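Long-range contacts in transcriptional regulator, LYSR family (Neisseria meningitidis, PDB 4AB5), which probably controls transcription of methionine-biosynthesis genes as a MetR-like, DNA-binding LysR-family regulator, of which this chain is the regulatory domain: residues Q75-Y80 with Q203-R208; T99-I104 with I126-N131; I143-A148 with K167-H172. All blocks are in the same frame, centred on the assembly; numbering follows the deposited sequence.

Contact 1. Residues Q75-Y80 with Q203-R208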
loop_
_atom_site.group_PDB
_atom_site.type_symbol
_atom_site.label_atom_id
_atom_site.label_comp_id
_atom_site.label_asym_id
_atom_site.label_seq_id
_atom_site.Cartn_x
_atom_site.Cartn_y
_atom_site.Cartn_z
ATOM N N GLN B 75 -4.470 -12.863 22.480
ATOM C CA GLN B 75 -5.424 -13.735 21.829
ATOM C C GLN B 75 -4.791 -14.218 20.527
ATOM O O GLN B 75 -4.446 -13.380 19.680
ATOM C CB GLN B 75 -6.733 -12.978 21.564
ATOM C CG GLN B 75 -7.925 -13.888 21.311
ATOM C CD GLN B 75 -9.259 -13.179 21.369
ATOM O OE1 GLN B 75 -10.295 -13.780 21.105
ATOM N NE2 GLN B 75 -9.269 -11.850 21.459
ATOM N N PRO B 76 -4.576 -15.543 20.350
ATOM C CA PRO B 76 -3.988 -16.017 19.085
ATOM C C PRO B 76 -4.901 -15.777 17.886
ATOM O O PRO B 76 -6.122 -15.934 17.986
ATOM C CB PRO B 76 -3.777 -17.510 19.324
ATOM C CG PRO B 76 -4.746 -17.875 20.391
ATOM C CD PRO B 76 -4.893 -16.667 21.256
ATOM N N LEU B 77 -4.317 -15.358 16.768
ATOM C CA LEU B 77 -5.073 -15.168 15.540
ATOM C C LEU B 77 -4.769 -16.356 14.634
ATOM O O LEU B 77 -5.596 -17.269 14.528
ATOM C CB LEU B 77 -4.760 -13.818 14.857
ATOM C CG LEU B 77 -5.170 -12.547 15.617
ATOM C CD1 LEU B 77 -4.626 -11.307 14.933
ATOM C CD2 LEU B 77 -6.696 -12.467 15.832
ATOM N N PHE B 78 -3.553 -16.387 14.054
ATOM C CA PHE B 78 -3.090 -17.442 13.151
ATOM C C PHE B 78 -1.596 -17.363 12.872
ATOM O O PHE B 78 -0.991 -16.294 12.998
ATOM C CB PHE B 78 -3.855 -17.401 11.804
ATOM C CG PHE B 78 -4.192 -16.021 11.272
ATOM C CD1 PHE B 78 -3.202 -15.198 10.738
ATOM C CD2 PHE B 78 -5.501 -15.549 11.297
ATOM C CE1 PHE B 78 -3.514 -13.925 10.250
ATOM C CE2 PHE B 78 -5.815 -14.279 10.803
ATOM C CZ PHE B 78 -4.819 -13.473 10.290
ATOM N N ALA B 79 -1.019 -18.502 12.440
ATOM C CA ALA B 79 0.382 -18.633 12.029
ATOM C C ALA B 79 0.431 -18.924 10.515
ATOM O O ALA B 79 -0.534 -19.455 9.953
ATOM C CB ALA B 79 1.066 -19.753 12.803
ATOM N N TYR B 80 1.539 -18.551 9.861
ATOM C CA TYR B 80 1.763 -18.776 8.427
ATOM C C TYR B 80 3.246 -18.789 8.094
ATOM O O TYR B 80 4.050 -18.230 8.847
ATOM C CB TYR B 80 1.002 -17.765 7.530
ATOM C CG TYR B 80 1.222 -16.304 7.872
ATOM C CD1 TYR B 80 2.367 -15.635 7.461
ATOM C CD2 TYR B 80 0.260 -15.578 8.572
ATOM C CE1 TYR B 80 2.577 -14.294 7.778
ATOM C CE2 TYR B 80 0.441 -14.224 8.861
ATOM C CZ TYR B 80 1.607 -13.587 8.468
ATOM O OH TYR B 80 1.817 -12.257 8.752
ATOM N N GLN B 203 -12.530 -12.758 16.465
ATOM C CA GLN B 203 -13.167 -13.904 15.817
ATOM C C GLN B 203 -13.493 -13.634 14.345
ATOM O O GLN B 203 -13.440 -14.566 13.549
ATOM C CB GLN B 203 -14.316 -14.534 16.625
ATOM C CG GLN B 203 -15.571 -13.698 16.797
ATOM C CD GLN B 203 -16.566 -14.361 17.722
ATOM O OE1 GLN B 203 -17.059 -15.466 17.461
ATOM N NE2 GLN B 203 -16.897 -13.694 18.821
ATOM N N ILE B 204 -13.724 -12.345 13.974
ATOM C CA ILE B 204 -13.948 -11.895 12.593
ATOM C C ILE B 204 -12.638 -12.051 11.820
ATOM O O ILE B 204 -12.655 -12.638 10.740
ATOM C CB ILE B 204 -14.541 -10.450 12.536
ATOM C CG1 ILE B 204 -16.045 -10.440 12.931
ATOM C CG2 ILE B 204 -14.341 -9.783 11.157
ATOM C CD1 ILE B 204 -16.635 -9.017 13.332
ATOM N N ILE B 205 -11.500 -11.574 12.393
ATOM C CA ILE B 205 -10.155 -11.684 11.795
ATOM C C ILE B 205 -9.834 -13.168 11.499
ATOM O O ILE B 205 -9.358 -13.479 10.404
ATOM C CB ILE B 205 -9.073 -11.034 12.714
ATOM C CG1 ILE B 205 -9.160 -9.483 12.738
ATOM C CG2 ILE B 205 -7.659 -11.508 12.360
ATOM C CD1 ILE B 205 -8.310 -8.803 13.936
ATOM N N ARG B 206 -10.116 -14.072 12.475
ATOM C CA ARG B 206 -9.862 -15.511 12.357
ATOM C C ARG B 206 -10.735 -16.201 11.311
ATOM O O ARG B 206 -10.193 -16.903 10.457
ATOM C CB ARG B 206 -9.950 -16.222 13.716
ATOM C CG ARG B 206 -8.756 -15.964 14.624
ATOM C CD ARG B 206 -8.761 -16.869 15.855
ATOM N NE ARG B 206 -9.917 -16.629 16.718
ATOM C CZ ARG B 206 -9.941 -15.778 17.738
ATOM N NH1 ARG B 206 -8.849 -15.097 18.072
ATOM N NH2 ARG B 206 -11.055 -15.610 18.443
ATOM N N GLU B 207 -12.067 -15.987 11.347
ATOM C CA GLU B 207 -12.999 -16.579 10.373
ATOM C C GLU B 207 -12.663 -16.136 8.968
ATOM O O GLU B 207 -12.685 -16.961 8.060
ATOM C CB GLU B 207 -14.466 -16.228 10.683
ATOM C CG GLU B 207 -15.044 -16.947 11.893
ATOM C CD GLU B 207 -16.424 -16.501 12.350
ATOM O OE1 GLU B 207 -16.806 -15.330 12.107
ATOM O OE2 GLU B 207 -17.109 -17.325 12.999
ATOM N N ARG B 208 -12.341 -14.837 8.796
ATOM C CA ARG B 208 -11.996 -14.243 7.505
ATOM C C ARG B 208 -10.678 -14.758 6.970
ATOM O O ARG B 208 -10.599 -15.101 5.794
ATOM C CB ARG B 208 -11.991 -12.707 7.561
ATOM C CG ARG B 208 -13.364 -12.078 7.498
ATOM C CD ARG B 208 -13.276 -10.597 7.164
ATOM N NE ARG B 208 -14.436 -10.166 6.385
ATOM C CZ ARG B 208 -14.481 -10.125 5.057
ATOM N NH1 ARG B 208 -13.422 -10.473 4.340
ATOM N NH2 ARG B 208 -15.585 -9.729 4.437
#
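Arg206 reaches from helix 196-212 to the backbone and side chain of strand 72-86, in the alpha/beta regulatory domain of a LysR protein, whose fold is that of the periplasmic binding proteins. Its NH1 donates to Pro76 O at 2.9 Å; the hydrogen bond is bent at the proton (135°), but it meets the oxygen in the carbonyl plane. NH2 makes a weak bond to Gln75 OE1 at 3.3 Å. That amide is brought up by an extended side chain with CG anti to the backbone N, and its plane is turned 47° from the guanidinium. Two consecutive residues of the strand thus hold the rim of the guanidinium. With CG anti to its carbonyl carbon, Arg206 lays CG 3.4 Å from Leu77 O, and a bend at chi3 then turns the guanidinium toward Pro76 and Gln75.

The strand and helix segments run nearly parallel, 22° apart, with their axes 8.2 Å from each other at closest approach. Leu77 and Phe78 form a classic beta bulge opposite Leu184 of strand 171-189, and both side chains of the bulge reach Ile205. The Leu77 side chain crosses Ile205 obliquely, CD2 touching Ile205 CG2 at 3.7 Å, while Leu77 CB lies over one face of the Phe78 ring, displaced toward its rim. Ile205 also meets Trp22 and Leu23 of helix 20-33, and Phe78 packs edge-to-face with Trp22, so the bulge residues contact both helix 196-212 and helix 20-33. The Phe78 ring, its CG in the crowded position between backbone N and carbonyl carbon, presents an edge to the helix: CE2 lies 3.7 Å from Ile205 CG2, and Ile205 O sits in the ring plane.

Contact 2. Residues T99-I104 with I126-N131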
loop_
_atom_site.group_PDB
_atom_site.type_symbol
_atom_site.label_atom_id
_atom_site.label_comp_id
_atom_site.label_asym_id
_atom_site.label_seq_id
_atom_site.Cartn_x
_atom_site.Cartn_y
_atom_site.Cartn_z
ATOM N N THR B 99 19.430 -21.115 2.825
ATOM C CA THR B 99 20.078 -21.036 4.140
ATOM C C THR B 99 20.317 -19.546 4.420
ATOM O O THR B 99 20.281 -18.747 3.480
ATOM C CB THR B 99 21.421 -21.822 4.146
ATOM O OG1 THR B 99 22.345 -21.213 3.243
ATOM C CG2 THR B 99 21.255 -23.298 3.802
ATOM N N ALA B 100 20.591 -19.170 5.676
ATOM C CA ALA B 100 20.890 -17.783 6.061
ATOM C C ALA B 100 22.037 -17.199 5.202
ATOM O O ALA B 100 21.949 -16.052 4.750
ATOM C CB ALA B 100 21.255 -17.723 7.536
ATOM N N GLU B 101 23.066 -18.029 4.918
ATOM C CA GLU B 101 24.246 -17.710 4.103
ATOM C C GLU B 101 23.925 -17.381 2.630
ATOM O O GLU B 101 24.715 -16.691 1.985
ATOM C CB GLU B 101 25.275 -18.854 4.179
ATOM C CG GLU B 101 26.012 -18.965 5.512
ATOM C CD GLU B 101 25.279 -19.560 6.704
ATOM O OE1 GLU B 101 24.178 -20.133 6.519
ATOM O OE2 GLU B 101 25.813 -19.451 7.833
ATOM N N ASP B 102 22.774 -17.863 2.100
ATOM C CA ASP B 102 22.341 -17.602 0.716
ATOM C C ASP B 102 21.900 -16.147 0.489
ATOM O O ASP B 102 21.827 -15.700 -0.657
ATOM C CB ASP B 102 21.250 -18.594 0.265
ATOM C CG ASP B 102 21.705 -20.038 0.141
ATOM O OD1 ASP B 102 22.843 -20.269 -0.323
ATOM O OD2 ASP B 102 20.907 -20.938 0.461
ATOM N N PHE B 103 21.637 -15.417 1.586
ATOM C CA PHE B 103 21.233 -14.016 1.610
ATOM C C PHE B 103 22.439 -13.056 1.583
ATOM O O PHE B 103 22.253 -11.890 1.245
ATOM C CB PHE B 103 20.373 -13.739 2.858
ATOM C CG PHE B 103 19.046 -14.464 2.902
ATOM C CD1 PHE B 103 18.953 -15.748 3.430
ATOM C CD2 PHE B 103 17.885 -13.858 2.423
ATOM C CE1 PHE B 103 17.728 -16.419 3.462
ATOM C CE2 PHE B 103 16.662 -14.532 2.453
ATOM C CZ PHE B 103 16.591 -15.804 2.975
ATOM N N ILE B 104 23.661 -13.541 1.930
ATOM C CA ILE B 104 24.906 -12.758 2.005
ATOM C C ILE B 104 25.167 -11.756 0.854
ATOM O O ILE B 104 25.323 -10.563 1.110
ATOM C CB ILE B 104 26.154 -13.604 2.423
ATOM C CG1 ILE B 104 26.052 -14.035 3.900
ATOM C CG2 ILE B 104 27.485 -12.846 2.171
ATOM C CD1 ILE B 104 27.006 -15.124 4.349
ATOM N N ILE B 126 20.225 -11.473 11.611
ATOM C CA ILE B 126 20.870 -10.780 12.739
ATOM C C ILE B 126 21.620 -11.776 13.654
ATOM O O ILE B 126 22.821 -11.554 13.847
ATOM C CB ILE B 126 19.913 -9.821 13.517
ATOM C CG1 ILE B 126 19.380 -8.673 12.629
ATOM C CG2 ILE B 126 20.532 -9.295 14.833
ATOM C CD1 ILE B 126 18.156 -8.143 13.143
ATOM N N PRO B 127 21.008 -12.910 14.130
ATOM C CA PRO B 127 21.763 -13.848 14.984
ATOM C C PRO B 127 22.969 -14.508 14.335
ATOM O O PRO B 127 23.869 -14.946 15.050
ATOM C CB PRO B 127 20.716 -14.885 15.410
ATOM C CG PRO B 127 19.617 -14.759 14.466
ATOM C CD PRO B 127 19.593 -13.339 14.015
ATOM N N LYS B 128 22.995 -14.581 12.994
ATOM C CA LYS B 128 24.114 -15.171 12.272
ATOM C C LYS B 128 25.103 -14.094 11.827
ATOM O O LYS B 128 26.141 -14.424 11.248
ATOM C CB LYS B 128 23.618 -16.013 11.087
ATOM C CG LYS B 128 23.149 -17.398 11.490
ATOM C CD LYS B 128 23.515 -18.430 10.451
ATOM C CE LYS B 128 23.390 -19.824 11.004
ATOM N NZ LYS B 128 23.945 -20.835 10.069
ATOM N N ASN B 129 24.804 -12.814 12.145
ATOM C CA ASN B 129 25.601 -11.631 11.795
ATOM C C ASN B 129 25.601 -11.360 10.268
ATOM O O ASN B 129 26.615 -10.940 9.682
ATOM C CB ASN B 129 27.017 -11.692 12.412
ATOM C CG ASN B 129 27.762 -10.383 12.440
ATOM O OD1 ASN B 129 27.253 -9.342 12.878
ATOM N ND2 ASN B 129 29.009 -10.423 11.992
ATOM N N ILE B 130 24.434 -11.592 9.632
ATOM C CA ILE B 130 24.224 -11.349 8.210
ATOM C C ILE B 130 23.344 -10.098 8.056
ATOM O O ILE B 130 22.222 -10.065 8.546
ATOM C CB ILE B 130 23.651 -12.607 7.488
ATOM C CG1 ILE B 130 24.695 -13.754 7.476
ATOM C CG2 ILE B 130 23.164 -12.267 6.065
ATOM C CD1 ILE B 130 24.146 -15.160 7.459
ATOM N N ASN B 131 23.883 -9.063 7.411
ATOM C CA ASN B 131 23.194 -7.803 7.136
ATOM C C ASN B 131 23.365 -7.510 5.624
ATOM O O ASN B 131 24.289 -6.786 5.226
ATOM C CB ASN B 131 23.752 -6.675 8.024
ATOM C CG ASN B 131 23.107 -5.309 7.869
ATOM O OD1 ASN B 131 22.058 -5.134 7.246
ATOM N ND2 ASN B 131 23.712 -4.302 8.483
HETATM O O HOH W 1 23.313 -22.184 7.812
#
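Lys128 leaves the end of helix 119-125 with its CB directed at the 99-104 turn, and its chain bends at chi2 (-143°) before running on extended. CD passes over the methyl of Ala100, 3.8 Å from Ala100 CB, and CE comes up to Glu101 OE2. At the tip, NZ forms a salt bridge with Glu101 OE2 at 3.2 Å, on the syn lone pair of that oxygen. A water closes the ring: it donates to Glu101 OE1 and accepts from Lys128 NZ, so both carboxylate oxygens are engaged. Glu101 meets the lysine at about a right angle, its own chain bent at chi2 (76°).

Beneath this exposed polar bridge lies buried Ile130, whose CD1 is 3.6 Å from Ala100 O and also touches Ala100 CB. It crosses Ile104 at about a right angle, Ile130 CG1 3.8 Å from Ile104 CG1. Asn129, with positive phi, is the C-prime residue of the Schellman motif ending helix 119-125, and the chain turns there to bring Ile130 inward. The contact thus joins the loop between strands 97-98 and 108-110 to the helix end that leads to strand 134-136, with Ala100 resting on Ile124 and Phe103 and Ile130 on Leu125.

Contact 3. Residues I143-A148 with K167-H172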
loop_
_atom_site.group_PDB
_atom_site.type_symbol
_atom_site.label_atom_id
_atom_site.label_comp_id
_atom_site.label_asym_id
_atom_site.label_seq_id
_atom_site.Cartn_x
_atom_site.Cartn_y
_atom_site.Cartn_z
ATOM N N ILE B 143 7.346 -4.302 -4.359
ATOM C CA ILE B 143 8.324 -5.308 -3.932
ATOM C C ILE B 143 8.395 -6.445 -4.963
ATOM O O ILE B 143 9.489 -6.751 -5.439
ATOM C CB ILE B 143 8.082 -5.837 -2.485
ATOM C CG1 ILE B 143 8.325 -4.711 -1.435
ATOM C CG2 ILE B 143 8.968 -7.085 -2.188
ATOM C CD1 ILE B 143 7.994 -5.051 0.022
ATOM N N ILE B 144 7.226 -7.027 -5.335
ATOM C CA ILE B 144 7.111 -8.112 -6.307
ATOM C C ILE B 144 7.682 -7.738 -7.667
ATOM O O ILE B 144 8.444 -8.530 -8.226
ATOM C CB ILE B 144 5.671 -8.732 -6.331
ATOM C CG1 ILE B 144 5.540 -9.793 -5.225
ATOM C CG2 ILE B 144 5.292 -9.348 -7.699
ATOM C CD1 ILE B 144 4.680 -9.423 -4.166
ATOM N N GLN B 145 7.375 -6.523 -8.173
ATOM C CA GLN B 145 7.902 -6.074 -9.479
ATOM C C GLN B 145 9.406 -5.863 -9.477
ATOM O O GLN B 145 10.048 -6.124 -10.480
ATOM C CB GLN B 145 7.166 -4.843 -10.023
ATOM C CG GLN B 145 5.706 -5.092 -10.403
ATOM C CD GLN B 145 5.485 -6.237 -11.366
ATOM O OE1 GLN B 145 6.226 -6.435 -12.328
ATOM N NE2 GLN B 145 4.428 -6.993 -11.142
ATOM N N LEU B 146 9.962 -5.428 -8.335
ATOM C CA LEU B 146 11.394 -5.236 -8.137
ATOM C C LEU B 146 12.099 -6.603 -8.079
ATOM O O LEU B 146 13.151 -6.780 -8.703
ATOM C CB LEU B 146 11.660 -4.431 -6.856
ATOM C CG LEU B 146 11.429 -2.922 -6.922
ATOM C CD1 LEU B 146 11.561 -2.316 -5.554
ATOM C CD2 LEU B 146 12.385 -2.244 -7.888
ATOM N N VAL B 147 11.487 -7.577 -7.373
ATOM C CA VAL B 147 11.997 -8.949 -7.277
ATOM C C VAL B 147 12.001 -9.591 -8.694
ATOM O O VAL B 147 13.032 -10.108 -9.127
ATOM C CB VAL B 147 11.244 -9.801 -6.203
ATOM C CG1 VAL B 147 11.693 -11.252 -6.234
ATOM C CG2 VAL B 147 11.446 -9.236 -4.798
ATOM N N ALA B 148 10.871 -9.477 -9.425
ATOM C CA ALA B 148 10.670 -10.000 -10.788
ATOM C C ALA B 148 11.655 -9.433 -11.817
ATOM O O ALA B 148 11.987 -10.112 -12.796
ATOM C CB ALA B 148 9.243 -9.741 -11.236
ATOM N N LYS B 167 0.883 -15.386 -12.073
ATOM C CA LYS B 167 1.242 -14.423 -13.116
ATOM C C LYS B 167 2.679 -14.620 -13.647
ATOM O O LYS B 167 3.070 -13.969 -14.618
ATOM C CB LYS B 167 1.007 -12.979 -12.623
ATOM C CG LYS B 167 -0.381 -12.759 -12.014
ATOM C CD LYS B 167 -0.758 -11.295 -11.896
ATOM C CE LYS B 167 -1.986 -11.094 -11.038
ATOM N NZ LYS B 167 -1.658 -11.055 -9.588
ATOM N N GLY B 168 3.435 -15.515 -13.012
ATOM C CA GLY B 168 4.805 -15.851 -13.390
ATOM C C GLY B 168 5.876 -14.840 -13.015
ATOM O O GLY B 168 7.029 -14.977 -13.444
ATOM N N TYR B 169 5.519 -13.831 -12.197
ATOM C CA TYR B 169 6.445 -12.781 -11.767
ATOM C C TYR B 169 7.607 -13.333 -10.934
ATOM O O TYR B 169 8.762 -12.987 -11.169
ATOM C CB TYR B 169 5.710 -11.687 -10.947
ATOM C CG TYR B 169 4.575 -10.965 -11.644
ATOM C CD1 TYR B 169 4.604 -10.737 -13.017
ATOM C CD2 TYR B 169 3.520 -10.423 -10.919
ATOM C CE1 TYR B 169 3.581 -10.047 -13.657
ATOM C CE2 TYR B 169 2.497 -9.718 -11.546
ATOM C CZ TYR B 169 2.534 -9.526 -12.917
ATOM O OH TYR B 169 1.527 -8.838 -13.553
ATOM N N VAL B 170 7.287 -14.161 -9.937
ATOM C CA VAL B 170 8.259 -14.704 -8.993
ATOM C C VAL B 170 8.062 -16.209 -8.785
ATOM O O VAL B 170 7.060 -16.785 -9.221
ATOM C CB VAL B 170 8.188 -13.939 -7.623
ATOM C CG1 VAL B 170 8.621 -12.482 -7.755
ATOM C CG2 VAL B 170 6.799 -14.040 -6.975
ATOM N N VAL B 171 9.030 -16.830 -8.100
ATOM C CA VAL B 171 8.994 -18.225 -7.663
ATOM C C VAL B 171 9.189 -18.157 -6.158
ATOM O O VAL B 171 9.769 -17.180 -5.668
ATOM C CB VAL B 171 10.006 -19.170 -8.373
ATOM C CG1 VAL B 171 9.698 -19.302 -9.862
ATOM C CG2 VAL B 171 11.452 -18.745 -8.156
ATOM N N HIS B 172 8.662 -19.129 -5.417
ATOM C CA HIS B 172 8.819 -19.106 -3.967
ATOM C C HIS B 172 9.660 -20.259 -3.487
ATOM O O HIS B 172 9.621 -21.345 -4.083
ATOM C CB HIS B 172 7.474 -18.979 -3.223
ATOM C CG HIS B 172 6.677 -20.240 -3.154
ATOM N ND1 HIS B 172 6.561 -20.954 -1.969
ATOM C CD2 HIS B 172 5.961 -20.867 -4.117
ATOM C CE1 HIS B 172 5.793 -21.992 -2.255
ATOM N NE2 HIS B 172 5.396 -21.975 -3.532
#
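Helix 140-148 ends beside the chain that leaves helix 158-166 and enters strand 171-189, within the alpha/beta binding-protein fold of the regulatory domain. Gly168, with positive phi, follows that second helix in a Schellman motif, and the next two residues face the first helix. The backbones come closest at Ala148 and Tyr169, with CA atoms 5.2 Å apart. Here Ala148 CB lies 3.3 Å from Tyr169 O, and Ala148 CA makes a CA-H...O contact with the same oxygen.

Tyr169 has CG anti to its carbonyl carbon (chi1 -59°), which lays the ring beside the last helical turns. Ile144 CG2 touches Tyr169 CD2 at 3.8 Å, coming obliquely to the ring. The ring is sandwiched: Lys167 CB sits over the centre of one face and Gln145 NE2 lies over the other, displaced toward the rim and 3.4 Å from Tyr169 CE2. The Gln145 amide stands almost upright on the ring, their planes 82° apart, after a bend at chi2 (-54°). Its other end, OE1, accepts a hydrogen bond from Arg31 of the second subunit, which also packs on Tyr169 and Ala148, so the amide is held between the ring and the dimer partner.

Deeper in, Val170 points at the helix, and Val147 and Ile144 pack in turn on Ile85 of strand 72-86. Val170 has CG1 anti to its carbonyl carbon, and this methyl meets Val147 CG1 at 3.6 Å.

Overall arrangement
All three contacts lie in the one LysR substrate-binding domain, and none touches another. Contact 1 spans the longest loop of chain, 75-80 to 203-208, and contacts 2 and 3 follow one after the other inside it. Contacts 1 and 2 lie on opposite sides of the chain's centre, their centres 31 Å apart; contact 3 is about 27 Å from contact 1 and 22 Å from contact 2, centre to centre. Strands 72-86 and 171-189, neighbours in the mixed sheet, connect contacts 1 and 3, one carrying 75-80 and the other beginning within 167-172. Contact 3 alone meets the second subunit, so of the three it is the one lying at the subunit interface.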